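Local coordinates for ABC transporter, periplasmic solute-binding protein (Rhizobium meliloti, PDB 4WED) that probably binds a solute in the periplasm, possibly a peptide, heme or nickel complex, and delivers it to an ABC importer, at residues Val308-Tyr313 with Val492-Ile497; Gly271-Val276 with Phe419-Gly424; Thr93-Leu98 with His147-Phe152; Pro67-Gly72 with Ala158-Leu163. All blocks are in the same frame, centred on the assembly; numbering follows the deposited sequence.

Along the chain the contacts form two pairs. Interaction 3 lies nested inside the loop closed by interaction 4, and both come before interactions 1 and 2, whose segments alternate along the sequence. Interactions 1 and 2 lie in one six-stranded sheet, where strands 488-500 and 274-279 are neighbours; their centres are 12 Å apart and Val494 N probably bonds to Val273 O. Interaction 4 packs against the four-stranded sheet of interaction 3, Leu163 on Leu94, with 14 Å between centres. This second pair lies on the other side of the chain's centre from interaction 1, the centres of interactions 1 and 3 being 41 Å apart, consistent with the multi-lobed build of family 5 binding proteins.

Interaction 1 of 4, residues Val308-Tyr313 with Val492-Ile497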
loop_
_atom_site.group_PDB
_atom_site.type_symbol
_atom_site.label_atom_id
_atom_site.label_comp_id
_atom_site.label_asym_id
_atom_site.label_seq_id
_atom_site.Cartn_x
_atom_site.Cartn_y
_atom_site.Cartn_z
ATOM N N VAL A 308 11.103 -7.259 -18.072
ATOM C CA VAL A 308 10.836 -8.680 -18.030
ATOM C C VAL A 308 9.630 -8.969 -17.142
ATOM O O VAL A 308 8.745 -9.726 -17.502
ATOM C CB VAL A 308 12.090 -9.446 -17.546
ATOM C CG1 VAL A 308 11.807 -10.922 -17.398
ATOM C CG2 VAL A 308 13.255 -9.247 -18.514
ATOM N N LEU A 309 9.558 -8.362 -15.980
ATOM C CA LEU A 309 8.521 -8.755 -15.067
ATOM C C LEU A 309 7.224 -7.988 -15.262
ATOM O O LEU A 309 6.163 -8.571 -15.131
ATOM C CB LEU A 309 9.002 -8.640 -13.621
ATOM C CG LEU A 309 8.010 -9.154 -12.562
ATOM C CD1 LEU A 309 7.349 -10.478 -12.929
ATOM C CD2 LEU A 309 8.714 -9.305 -11.229
ATOM N N TYR A 310 7.298 -6.695 -15.559
ATOM C CA TYR A 310 6.099 -5.855 -15.640
ATOM C C TYR A 310 5.899 -5.267 -17.023
ATOM O O TYR A 310 5.155 -4.289 -17.178
ATOM C CB TYR A 310 6.189 -4.728 -14.612
ATOM C CG TYR A 310 6.245 -5.257 -13.199
ATOM C CD1 TYR A 310 5.068 -5.606 -12.513
ATOM C CD2 TYR A 310 7.463 -5.446 -12.554
ATOM C CE1 TYR A 310 5.103 -6.125 -11.230
ATOM C CE2 TYR A 310 7.517 -5.955 -11.254
ATOM C CZ TYR A 310 6.337 -6.301 -10.601
ATOM O OH TYR A 310 6.389 -6.827 -9.323
ATOM N N HIS A 311 6.572 -5.833 -18.027
ATOM C CA HIS A 311 6.433 -5.344 -19.394
ATOM C C HIS A 311 6.721 -3.859 -19.552
ATOM O O HIS A 311 6.094 -3.204 -20.363
ATOM C CB HIS A 311 5.039 -5.643 -19.951
ATOM C CG HIS A 311 4.874 -7.038 -20.444
ATOM N ND1 HIS A 311 4.240 -8.012 -19.711
ATOM C CD2 HIS A 311 5.284 -7.634 -21.588
ATOM C CE1 HIS A 311 4.243 -9.146 -20.389
ATOM N NE2 HIS A 311 4.877 -8.945 -21.529
ATOM N N GLY A 312 7.685 -3.350 -18.789
ATOM C CA GLY A 312 8.124 -1.975 -18.897
ATOM C C GLY A 312 7.302 -1.008 -18.082
ATOM O O GLY A 312 7.599 0.163 -18.047
ATOM N N TYR A 313 6.265 -1.493 -17.430
ATOM C CA TYR A 313 5.338 -0.625 -16.726
ATOM C C TYR A 313 5.825 -0.133 -15.324
ATOM O O TYR A 313 5.320 0.876 -14.806
ATOM C CB TYR A 313 4.038 -1.381 -16.516
ATOM C CG TYR A 313 3.082 -1.440 -17.675
ATOM C CD1 TYR A 313 2.758 -0.297 -18.414
ATOM C CD2 TYR A 313 2.428 -2.648 -18.012
ATOM C CE1 TYR A 313 1.850 -0.363 -19.470
ATOM C CE2 TYR A 313 1.526 -2.712 -19.064
ATOM C CZ TYR A 313 1.232 -1.570 -19.780
ATOM O OH TYR A 313 0.312 -1.619 -20.807
ATOM N N VAL A 492 12.314 -1.944 -7.999
ATOM C CA VAL A 492 11.278 -1.235 -8.720
ATOM C C VAL A 492 10.071 -0.947 -7.790
ATOM O O VAL A 492 9.877 -1.621 -6.770
ATOM C CB VAL A 492 10.774 -2.055 -9.902
ATOM C CG1 VAL A 492 11.831 -2.178 -11.008
ATOM C CG2 VAL A 492 10.334 -3.426 -9.418
ATOM N N TYR A 493 9.295 0.067 -8.160
ATOM C CA TYR A 493 7.973 0.257 -7.646
ATOM C C TYR A 493 7.031 -0.632 -8.443
ATOM O O TYR A 493 7.104 -0.751 -9.692
ATOM C CB TYR A 493 7.586 1.741 -7.701
ATOM C CG TYR A 493 8.638 2.622 -7.023
ATOM C CD1 TYR A 493 9.016 2.366 -5.724
ATOM C CD2 TYR A 493 9.275 3.658 -7.699
ATOM C CE1 TYR A 493 9.978 3.119 -5.095
ATOM C CE2 TYR A 493 10.262 4.436 -7.082
ATOM C CZ TYR A 493 10.607 4.148 -5.773
ATOM O OH TYR A 493 11.557 4.859 -5.096
ATOM N N VAL A 494 6.149 -1.285 -7.718
ATOM C CA VAL A 494 5.214 -2.242 -8.318
ATOM C C VAL A 494 3.992 -1.494 -8.865
ATOM O O VAL A 494 3.184 -0.988 -8.102
ATOM C CB VAL A 494 4.780 -3.260 -7.258
ATOM C CG1 VAL A 494 3.736 -4.239 -7.788
ATOM C CG2 VAL A 494 5.995 -4.033 -6.741
ATOM N N PRO A 495 3.832 -1.433 -10.197
ATOM C CA PRO A 495 2.778 -0.559 -10.712
ATOM C C PRO A 495 1.384 -1.156 -10.535
ATOM O O PRO A 495 1.233 -2.353 -10.288
ATOM C CB PRO A 495 3.119 -0.481 -12.180
ATOM C CG PRO A 495 3.566 -1.883 -12.471
ATOM C CD PRO A 495 4.264 -2.390 -11.233
ATOM N N SER A 496 0.380 -0.294 -10.642
ATOM C CA SER A 496 -1.016 -0.681 -10.512
ATOM C C SER A 496 -1.707 -0.256 -11.771
ATOM O O SER A 496 -1.655 0.915 -12.177
ATOM C CB SER A 496 -1.667 0.023 -9.319
ATOM O OG SER A 496 -2.948 -0.520 -9.020
ATOM N N ILE A 497 -2.347 -1.214 -12.401
ATOM C CA ILE A 497 -2.793 -1.034 -13.761
ATOM C C ILE A 497 -4.289 -1.150 -13.843
ATOM O O ILE A 497 -4.862 -2.140 -13.393
ATOM C CB ILE A 497 -2.161 -2.075 -14.662
ATOM C CG1 ILE A 497 -0.636 -1.967 -14.555
ATOM C CG2 ILE A 497 -2.624 -1.892 -16.115
ATOM C CD1 ILE A 497 0.064 -3.241 -14.987
#
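Tyr310 O accepts a hydrogen bond from Tyr313 N at 3.0 Å, closing a type I' turn from Tyr310 to Tyr313 that follows helix 302-310, with His311 and Gly312 at positive phi in its corners. This turn presents two tyrosines to segment 492-497. With CG anti to the carbonyl carbon (chi1 -62°), the Tyr310 ring receives Pro495 CD over one face in a CH-pi contact, CD standing 4.0 Å from the ring centroid. The approach is displaced toward Tyr310 CD1, which lies 3.6 Å from Pro495 CD. Beyond the ring, Tyr310 OH meets Val494 CG2 at 3.8 Å, while Val492 CG2 comes obliquely to Tyr310 CE2. An alanine in place of Tyr310 takes away the ring and hydroxyl packed on Pro495 CD and the Val494 methyls, and would probably leave a gap there. Tyr313 shares Pro495, CB touching CG, and reaches on to Ile497 at about a right angle: Tyr313 CD2 lies 3.9 Å from Ile497 CD1. The polar end of Tyr313 turns to helix 253-261, bonding Glu260 while Lys257 makes a cation-pi contact with the ring. Aromatic and aliphatic surfaces thus join the segments, and the turn probably helps to set the two rings against neighbouring parts of segment 492-497.

Interaction 2 of 4, residues Gly271-Val276 with Phe419-Gly424; sequences GNVTLV and FFLTYG
Phe419 touches Leu275 through its CB, 4.1 Å from Leu275 CD1, and gives a CA-H...O contact to Val276 O, while its ring goes on to helix 378-392. The pairing proper is Phe420 with Val276, an antiparallel hydrogen-bonded pair: Phe420 N gives a practically straight bond (179°) to Val276 O at 2.9 Å, and Val276 N returns one to Phe420 O at 2.8 Å. Leu421 sits opposite Leu275 in a non-hydrogen-bonded pair, and its CD2 lies against Val273 CG1 at 3.8 Å and Leu275 CD1 at 3.9 Å. Thr422 lies just past the end of strand 417-421, yet the bonding continues. Its N donates to Thr274 O at 2.9 Å, and OG1, placed between the backbone N and the carbonyl carbon (chi1 60°), accepts Thr274 N at 2.7 Å. An alanine here removes OG1, and Thr274 N would probably be left without a partner from this segment, weakening the end of the pairing. Gly424 CA makes a CA-H...O contact of 3.3 Å to Asn272 O; a CB there would clash with Val273 CG2 and, at phi 85°, press on the preceding carbonyl O. Thr422 OG1 thus stands in for a strand carbonyl, which probably prolongs the pairing of 274-279 with 417-421 by one step.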
loop_
_atom_site.group_PDB
_atom_site.type_symbol
_atom_site.label_atom_id
_atom_site.label_comp_id
_atom_site.label_asym_id
_atom_site.label_seq_id
_atom_site.Cartn_x
_atom_site.Cartn_y
_atom_site.Cartn_z
ATOM N N GLY A 271 2.647 3.477 -8.326
ATOM C CA GLY A 271 2.361 2.610 -7.203
ATOM C C GLY A 271 2.992 3.030 -5.900
ATOM O O GLY A 271 3.601 4.083 -5.818
ATOM N N ASN A 272 2.836 2.182 -4.880
ATOM C CA ASN A 272 3.234 2.508 -3.520
ATOM C C ASN A 272 3.799 1.359 -2.681
ATOM O O ASN A 272 4.042 1.515 -1.482
ATOM C CB ASN A 272 2.073 3.214 -2.788
ATOM C CG ASN A 272 0.787 2.404 -2.784
ATOM O OD1 ASN A 272 0.715 1.321 -2.227
ATOM N ND2 ASN A 272 -0.254 2.967 -3.338
ATOM N N VAL A 273 4.072 0.256 -3.331
ATOM C CA VAL A 273 4.732 -0.923 -2.795
ATOM C C VAL A 273 6.074 -0.996 -3.555
ATOM O O VAL A 273 6.155 -0.754 -4.778
ATOM C CB VAL A 273 3.928 -2.251 -3.080
ATOM C CG1 VAL A 273 4.715 -3.506 -2.722
ATOM C CG2 VAL A 273 2.611 -2.304 -2.310
ATOM N N THR A 274 7.130 -1.325 -2.812
ATOM C CA THR A 274 8.451 -1.416 -3.377
ATOM C C THR A 274 8.923 -2.833 -3.247
ATOM O O THR A 274 8.757 -3.481 -2.194
ATOM C CB THR A 274 9.434 -0.463 -2.680
ATOM O OG1 THR A 274 8.809 0.839 -2.556
ATOM C CG2 THR A 274 10.760 -0.370 -3.484
ATOM N N LEU A 275 9.461 -3.323 -4.343
ATOM C CA LEU A 275 10.206 -4.573 -4.329
ATOM C C LEU A 275 11.615 -4.243 -3.999
ATOM O O LEU A 275 12.239 -3.503 -4.721
ATOM C CB LEU A 275 10.181 -5.265 -5.688
ATOM C CG LEU A 275 11.008 -6.542 -5.777
ATOM C CD1 LEU A 275 10.294 -7.693 -5.120
ATOM C CD2 LEU A 275 11.232 -6.877 -7.230
ATOM N N VAL A 276 12.117 -4.838 -2.938
ATOM C CA VAL A 276 13.400 -4.446 -2.369
ATOM C C VAL A 276 14.202 -5.703 -2.254
ATOM O O VAL A 276 13.686 -6.731 -1.831
ATOM C CB VAL A 276 13.231 -3.846 -0.952
ATOM C CG1 VAL A 276 14.556 -3.348 -0.409
ATOM C CG2 VAL A 276 12.249 -2.695 -0.986
ATOM N N PHE A 419 14.091 -11.267 -1.494
ATOM C CA PHE A 419 13.165 -10.221 -1.888
ATOM C C PHE A 419 12.088 -9.939 -0.881
ATOM O O PHE A 419 11.422 -10.839 -0.381
ATOM C CB PHE A 419 12.473 -10.575 -3.182
ATOM C CG PHE A 419 13.406 -10.748 -4.344
ATOM C CD1 PHE A 419 14.483 -9.886 -4.523
ATOM C CD2 PHE A 419 13.172 -11.721 -5.277
ATOM C CE1 PHE A 419 15.337 -10.035 -5.615
ATOM C CE2 PHE A 419 14.026 -11.889 -6.362
ATOM C CZ PHE A 419 15.101 -11.033 -6.532
ATOM N N PHE A 420 11.875 -8.657 -0.652
ATOM C CA PHE A 420 10.791 -8.213 0.154
ATOM C C PHE A 420 9.981 -7.246 -0.649
ATOM O O PHE A 420 10.468 -6.613 -1.593
ATOM C CB PHE A 420 11.331 -7.479 1.364
ATOM C CG PHE A 420 12.006 -8.372 2.341
ATOM C CD1 PHE A 420 13.270 -8.858 2.086
ATOM C CD2 PHE A 420 11.385 -8.718 3.527
ATOM C CE1 PHE A 420 13.901 -9.689 2.995
ATOM C CE2 PHE A 420 12.015 -9.559 4.440
ATOM C CZ PHE A 420 13.272 -10.046 4.172
ATOM N N LEU A 421 8.739 -7.128 -0.240
ATOM C CA LEU A 421 7.790 -6.177 -0.757
ATOM C C LEU A 421 7.371 -5.359 0.412
ATOM O O LEU A 421 7.106 -5.910 1.417
ATOM C CB LEU A 421 6.558 -6.900 -1.302
ATOM C CG LEU A 421 6.709 -7.546 -2.685
ATOM C CD1 LEU A 421 5.536 -8.465 -2.898
ATOM C CD2 LEU A 421 6.754 -6.548 -3.802
ATOM N N THR A 422 7.341 -4.038 0.272
ATOM C CA THR A 422 6.780 -3.195 1.294
ATOM C C THR A 422 5.265 -3.378 1.414
ATOM O O THR A 422 4.603 -3.939 0.564
ATOM C CB THR A 422 7.144 -1.681 1.132
ATOM O OG1 THR A 422 6.681 -1.138 -0.122
ATOM C CG2 THR A 422 8.638 -1.483 1.249
ATOM N N TYR A 423 4.735 -2.900 2.515
ATOM C CA TYR A 423 3.344 -3.066 2.822
ATOM C C TYR A 423 2.464 -2.196 1.918
ATOM O O TYR A 423 1.328 -2.614 1.587
ATOM C CB TYR A 423 3.096 -2.733 4.298
ATOM C CG TYR A 423 3.628 -3.745 5.303
ATOM C CD1 TYR A 423 4.247 -4.896 4.892
ATOM C CD2 TYR A 423 3.449 -3.563 6.677
ATOM C CE1 TYR A 423 4.702 -5.823 5.805
ATOM C CE2 TYR A 423 3.876 -4.514 7.593
ATOM C CZ TYR A 423 4.516 -5.639 7.137
ATOM O OH TYR A 423 4.995 -6.621 7.966
ATOM N N GLY A 424 2.947 -1.010 1.540
ATOM C CA GLY A 424 2.152 -0.096 0.698
ATOM C C GLY A 424 1.176 0.820 1.462
ATOM O O GLY A 424 0.999 0.695 2.668
#

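Interaction 3 of 4, residues Thr93-Leu98 with His147-Phe152; sequences TLHLTL and HITVHF
Thr93-Leu98 and His147-Phe152 pair as the two central strands of a four-stranded antiparallel sheet, bordered by strands 82-88 and 137-144. Their axes approach to 4.6 Å, and the two chain directions differ by 164°. The backbone bonds come in two reciprocal sets. Leu94 and Val150 exchange bonds, Leu94 N to Val150 O and Val150 N to Leu94 O, both 2.7 Å long. Leu96 and Ile148 do the same, although Leu96 N to Ile148 O is the less straight at 143°. CA-H...O contacts add to these, as from Thr149 CA to Leu94 O (3.2 Å).

Polar side chains gather on one face, where His95, its CG anti to the carbonyl carbon (chi1 -59°), lies alongside Thr149. Thr149 OG1 sits in the plane of the imidazole at its edge, hydrogen-bonded to His95 ND1 at 2.8 Å. His95 NE2 is bonded to Glu88, and gripping both nitrogens probably fixes the rotation of the ring. His147 runs beside Thr97, its ND1 taken by Asp144, while the His151 ring lies beside Thr93, Thr93 CG2 being 3.6 Å from His151 NE2.

The other face, with Leu94, Leu96, Ile148 and Val150, is apolar where helices 112-122 and 159-162 pack on it, the first touching Leu98 and Ile148, the second Leu94 through Leu159 and Met160. Leu98 CD1 meets Ile148 CG1 at 4.2 Å. Near the end of the pairing, the Phe152 ring turns its edge to Leu94, with Leu94 CB in the ring plane and 4.0 Å from Phe152 CE2.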
loop_
_atom_site.group_PDB
_atom_site.type_symbol
_atom_site.label_atom_id
_atom_site.label_comp_id
_atom_site.label_asym_id
_atom_site.label_seq_id
_atom_site.Cartn_x
_atom_site.Cartn_y
_atom_site.Cartn_z
ATOM N N THR A 93 -3.944 13.049 22.833
ATOM C CA THR A 93 -5.248 13.688 22.788
ATOM C C THR A 93 -5.578 14.072 21.376
ATOM O O THR A 93 -4.749 14.652 20.711
ATOM C CB THR A 93 -5.199 15.000 23.569
ATOM O OG1 THR A 93 -4.498 14.785 24.795
ATOM C CG2 THR A 93 -6.590 15.509 23.833
ATOM N N LEU A 94 -6.784 13.770 20.921
ATOM C CA LEU A 94 -7.230 14.175 19.573
ATOM C C LEU A 94 -8.557 14.930 19.640
ATOM O O LEU A 94 -9.535 14.390 20.147
ATOM C CB LEU A 94 -7.391 12.947 18.676
ATOM C CG LEU A 94 -8.095 13.150 17.334
ATOM C CD1 LEU A 94 -7.318 13.993 16.350
ATOM C CD2 LEU A 94 -8.384 11.790 16.739
ATOM N N HIS A 95 -8.570 16.164 19.136
ATOM C CA HIS A 95 -9.776 16.978 19.117
ATOM C C HIS A 95 -10.270 16.954 17.735
ATOM O O HIS A 95 -9.491 17.105 16.791
ATOM C CB HIS A 95 -9.500 18.432 19.507
ATOM C CG HIS A 95 -8.907 18.585 20.878
ATOM N ND1 HIS A 95 -9.570 18.197 22.027
ATOM C CD2 HIS A 95 -7.706 19.065 21.283
ATOM C CE1 HIS A 95 -8.799 18.430 23.074
ATOM N NE2 HIS A 95 -7.666 18.960 22.649
ATOM N N LEU A 96 -11.572 16.750 17.609
ATOM C CA LEU A 96 -12.224 16.602 16.293
ATOM C C LEU A 96 -13.440 17.524 16.184
ATOM O O LEU A 96 -14.349 17.521 17.036
ATOM C CB LEU A 96 -12.690 15.163 16.079
ATOM C CG LEU A 96 -11.607 14.090 16.018
ATOM C CD1 LEU A 96 -12.231 12.715 16.225
ATOM C CD2 LEU A 96 -10.875 14.141 14.680
ATOM N N THR A 97 -13.454 18.290 15.110
ATOM C CA THR A 97 -14.616 19.051 14.742
ATOM C C THR A 97 -15.376 18.306 13.627
ATOM O O THR A 97 -14.853 18.106 12.562
ATOM C CB THR A 97 -14.198 20.450 14.310
ATOM O OG1 THR A 97 -13.649 21.108 15.450
ATOM C CG2 THR A 97 -15.385 21.236 13.804
ATOM N N LEU A 98 -16.608 17.901 13.891
ATOM C CA LEU A 98 -17.388 17.140 12.921
ATOM C C LEU A 98 -18.087 18.070 11.910
ATOM O O LEU A 98 -18.443 19.218 12.235
ATOM C CB LEU A 98 -18.397 16.208 13.634
ATOM C CG LEU A 98 -17.757 15.159 14.574
ATOM C CD1 LEU A 98 -18.780 14.380 15.353
ATOM C CD2 LEU A 98 -16.882 14.165 13.806
ATOM N N HIS A 147 -18.373 18.431 18.317
ATOM C CA HIS A 147 -16.992 18.353 18.825
ATOM C C HIS A 147 -16.787 17.134 19.695
ATOM O O HIS A 147 -17.514 16.912 20.662
ATOM C CB HIS A 147 -16.574 19.637 19.542
ATOM C CG HIS A 147 -16.538 20.823 18.634
ATOM N ND1 HIS A 147 -17.676 21.503 18.260
ATOM C CD2 HIS A 147 -15.517 21.402 17.961
ATOM C CE1 HIS A 147 -17.361 22.466 17.413
ATOM N NE2 HIS A 147 -16.056 22.424 17.214
ATOM N N ILE A 148 -15.808 16.323 19.310
ATOM C CA ILE A 148 -15.396 15.169 20.095
ATOM C C ILE A 148 -13.884 15.208 20.343
ATOM O O ILE A 148 -13.099 15.563 19.439
ATOM C CB ILE A 148 -15.722 13.822 19.394
ATOM C CG1 ILE A 148 -17.223 13.650 19.213
ATOM C CG2 ILE A 148 -15.230 12.651 20.242
ATOM C CD1 ILE A 148 -17.681 12.217 18.952
ATOM N N THR A 149 -13.511 14.762 21.541
ATOM C CA THR A 149 -12.136 14.561 21.926
ATOM C C THR A 149 -11.873 13.076 22.264
ATOM O O THR A 149 -12.642 12.449 23.016
ATOM C CB THR A 149 -11.806 15.468 23.134
ATOM O OG1 THR A 149 -11.922 16.836 22.723
ATOM C CG2 THR A 149 -10.385 15.229 23.683
ATOM N N VAL A 150 -10.793 12.522 21.705
ATOM C CA VAL A 150 -10.369 11.153 22.016
ATOM C C VAL A 150 -9.063 11.213 22.791
ATOM O O VAL A 150 -8.202 12.047 22.495
ATOM C CB VAL A 150 -10.178 10.276 20.753
ATOM C CG1 VAL A 150 -9.807 8.852 21.117
ATOM C CG2 VAL A 150 -11.437 10.251 19.913
ATOM N N HIS A 151 -8.951 10.335 23.784
ATOM C CA HIS A 151 -7.770 10.210 24.603
ATOM C C HIS A 151 -7.070 8.856 24.484
ATOM O O HIS A 151 -7.717 7.814 24.426
ATOM C CB HIS A 151 -8.156 10.443 26.044
ATOM C CG HIS A 151 -8.243 11.893 26.404
ATOM N ND1 HIS A 151 -9.435 12.508 26.745
ATOM C CD2 HIS A 151 -7.286 12.852 26.456
ATOM C CE1 HIS A 151 -9.205 13.784 26.995
ATOM N NE2 HIS A 151 -7.912 14.019 26.833
ATOM N N PHE A 152 -5.742 8.874 24.519
ATOM C CA PHE A 152 -4.953 7.661 24.311
ATOM C C PHE A 152 -3.906 7.469 25.434
ATOM O O PHE A 152 -3.296 8.435 25.911
ATOM C CB PHE A 152 -4.272 7.712 22.935
ATOM C CG PHE A 152 -5.222 7.924 21.764
ATOM C CD1 PHE A 152 -5.859 6.844 21.131
ATOM C CD2 PHE A 152 -5.479 9.216 21.278
ATOM C CE1 PHE A 152 -6.729 7.052 20.040
ATOM C CE2 PHE A 152 -6.329 9.425 20.182
ATOM C CZ PHE A 152 -6.980 8.354 19.587
#

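Interaction 4 of 4, residues Pro67-Gly72 with Ala158-Leu163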
loop_
_atom_site.group_PDB
_atom_site.type_symbol
_atom_site.label_atom_id
_atom_site.label_comp_id
_atom_site.label_asym_id
_atom_site.label_seq_id
_atom_site.Cartn_x
_atom_site.Cartn_y
_atom_site.Cartn_z
ATOM N N PRO A 67 -14.853 7.893 6.154
ATOM C CA PRO A 67 -14.072 8.113 7.373
ATOM C C PRO A 67 -14.131 9.567 7.877
ATOM O O PRO A 67 -14.663 10.467 7.214
ATOM C CB PRO A 67 -12.651 7.817 6.901
ATOM C CG PRO A 67 -12.655 8.388 5.513
ATOM C CD PRO A 67 -14.050 8.144 4.949
ATOM N N LEU A 68 -13.511 9.790 9.030
ATOM C CA LEU A 68 -13.320 11.124 9.526
ATOM C C LEU A 68 -12.416 11.932 8.595
ATOM O O LEU A 68 -12.713 13.092 8.264
ATOM C CB LEU A 68 -12.651 11.054 10.908
ATOM C CG LEU A 68 -13.544 10.474 11.988
ATOM C CD1 LEU A 68 -12.700 10.145 13.205
ATOM C CD2 LEU A 68 -14.641 11.455 12.358
ATOM N N VAL A 69 -11.296 11.323 8.217
ATOM C CA VAL A 69 -10.331 11.953 7.315
ATOM C C VAL A 69 -10.028 10.968 6.223
ATOM O O VAL A 69 -10.107 9.755 6.434
ATOM C CB VAL A 69 -9.003 12.325 8.019
ATOM C CG1 VAL A 69 -9.245 13.407 9.038
ATOM C CG2 VAL A 69 -8.344 11.140 8.704
ATOM N N LYS A 70 -9.718 11.509 5.055
ATOM C CA LYS A 70 -9.399 10.739 3.882
ATOM C C LYS A 70 -7.886 10.761 3.645
ATOM O O LYS A 70 -7.173 11.779 3.910
ATOM C CB LYS A 70 -10.137 11.279 2.651
ATOM C CG LYS A 70 -11.429 10.519 2.325
ATOM N N TYR A 71 -7.418 9.624 3.157
ATOM C CA TYR A 71 -6.062 9.445 2.671
ATOM C C TYR A 71 -5.986 9.938 1.255
ATOM O O TYR A 71 -6.457 9.274 0.366
ATOM C CB TYR A 71 -5.633 8.016 2.751
ATOM C CG TYR A 71 -4.163 7.724 2.405
ATOM C CD1 TYR A 71 -3.706 7.658 1.080
ATOM C CD2 TYR A 71 -3.268 7.422 3.397
ATOM C CE1 TYR A 71 -2.362 7.341 0.800
ATOM C CE2 TYR A 71 -1.942 7.112 3.127
ATOM C CZ TYR A 71 -1.495 7.076 1.838
ATOM O OH TYR A 71 -0.182 6.744 1.662
ATOM N N GLY A 72 -5.378 11.121 1.066
ATOM C CA GLY A 72 -5.377 11.772 -0.230
ATOM C C GLY A 72 -4.133 11.385 -0.966
ATOM O O GLY A 72 -3.251 10.710 -0.427
ATOM N N ALA A 158 1.192 7.551 13.489
ATOM C CA ALA A 158 0.373 7.656 12.275
ATOM C C ALA A 158 -1.131 7.630 12.574
ATOM O O ALA A 158 -1.906 6.917 11.927
ATOM C CB ALA A 158 0.720 6.506 11.315
ATOM N N LEU A 159 -1.535 8.400 13.566
ATOM C CA LEU A 159 -2.909 8.400 14.036
ATOM C C LEU A 159 -3.903 8.698 12.916
ATOM O O LEU A 159 -4.761 7.891 12.611
ATOM C CB LEU A 159 -3.058 9.388 15.198
ATOM C CG LEU A 159 -4.483 9.671 15.710
ATOM C CD1 LEU A 159 -5.228 8.430 16.166
ATOM C CD2 LEU A 159 -4.414 10.676 16.839
HETATM N N MSE A 160 -3.788 9.872 12.335
HETATM C CA MSE A 160 -4.683 10.323 11.289
HETATM C C MSE A 160 -4.725 9.410 10.100
HETATM O O MSE A 160 -5.778 9.204 9.485
HETATM C CB MSE A 160 -4.183 11.681 10.814
HETATM C CG MSE A 160 -4.241 12.806 11.840
HETATM SE SE MSE A 160 -5.738 12.687 13.126
HETATM C CE MSE A 160 -7.300 13.104 11.974
ATOM N N GLN A 161 -3.577 8.857 9.747
ATOM C CA GLN A 161 -3.519 7.905 8.644
ATOM C C GLN A 161 -4.440 6.663 8.921
ATOM O O GLN A 161 -5.123 6.143 8.034
ATOM C CB GLN A 161 -2.044 7.483 8.429
ATOM C CG GLN A 161 -1.645 7.245 6.991
ATOM C CD GLN A 161 -0.143 7.296 6.771
ATOM O OE1 GLN A 161 0.479 8.352 6.931
ATOM N NE2 GLN A 161 0.441 6.167 6.412
ATOM N N GLU A 162 -4.384 6.170 10.153
ATOM C CA GLU A 162 -5.095 4.975 10.529
ATOM C C GLU A 162 -6.576 5.261 10.453
ATOM O O GLU A 162 -7.373 4.361 10.175
ATOM C CB GLU A 162 -4.729 4.549 11.956
ATOM C CG GLU A 162 -3.421 3.775 12.102
ATOM C CD GLU A 162 -3.234 3.127 13.502
ATOM O OE1 GLU A 162 -4.094 3.313 14.416
ATOM O OE2 GLU A 162 -2.220 2.399 13.707
ATOM N N LEU A 163 -6.944 6.519 10.719
ATOM C CA LEU A 163 -8.341 6.893 10.760
ATOM C C LEU A 163 -8.892 7.078 9.344
ATOM O O LEU A 163 -10.103 7.278 9.170
ATOM C CB LEU A 163 -8.549 8.180 11.570
ATOM C CG LEU A 163 -8.337 8.120 13.116
ATOM C CD1 LEU A 163 -8.341 9.505 13.759
ATOM C CD2 LEU A 163 -9.341 7.235 13.805
HETATM O O HOH W 1 -12.386 7.564 10.560
#
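Leu68 and Leu163 meet through a water molecule that spans the two backbones. The water accepts from Leu68 N at 2.9 Å and donates to Leu163 O at 2.7 Å, serving an amide and a carbonyl whose direct separation is too long for a bond. Pro67 CB also rests on Leu163 O at 3.5 Å, and its side chain lies about 7 Å from the sodium ion bound by Asp62 and Asp515.

The apolar contacts centre on Val69, which leads the short strand 69-71 against helix 159-162. Met160, present as selenomethionine, bends beyond CG and crosses the valine at about a right angle, bringing CE within 3.5 Å of Val69 CG1. Val69 CG2 lies between the backbone N and the carbonyl carbon, with CG1 anti to the carbonyl carbon (chi1 -66°); it faces Met160 O at 3.3 Å and lies near Leu163 CB. Leu68 CD1 and Leu163 CD1 make a looser touch at 4.4 Å. Leu68, Met160 and Leu163 also pack on Leu94, Leu96 and Leu98 of strand 93-98, so this contact lies under the apolar face of that sheet.

A ring-edge contact adds to these. Gln161 runs alongside Tyr71, its CG in the ring plane at the edge and 3.9 Å from Tyr71 CE2. The amide stands nearly perpendicular to the ring, 82° apart, and Gln161 NE2 bonds to the carbonyls of Pro426 and Asp428. The aliphatic part of Gln161 is thus used for packing while its amide links this helix to a distant loop, and the single water lets two backbones meet in a buried interface without loss of bonding for Leu68 N.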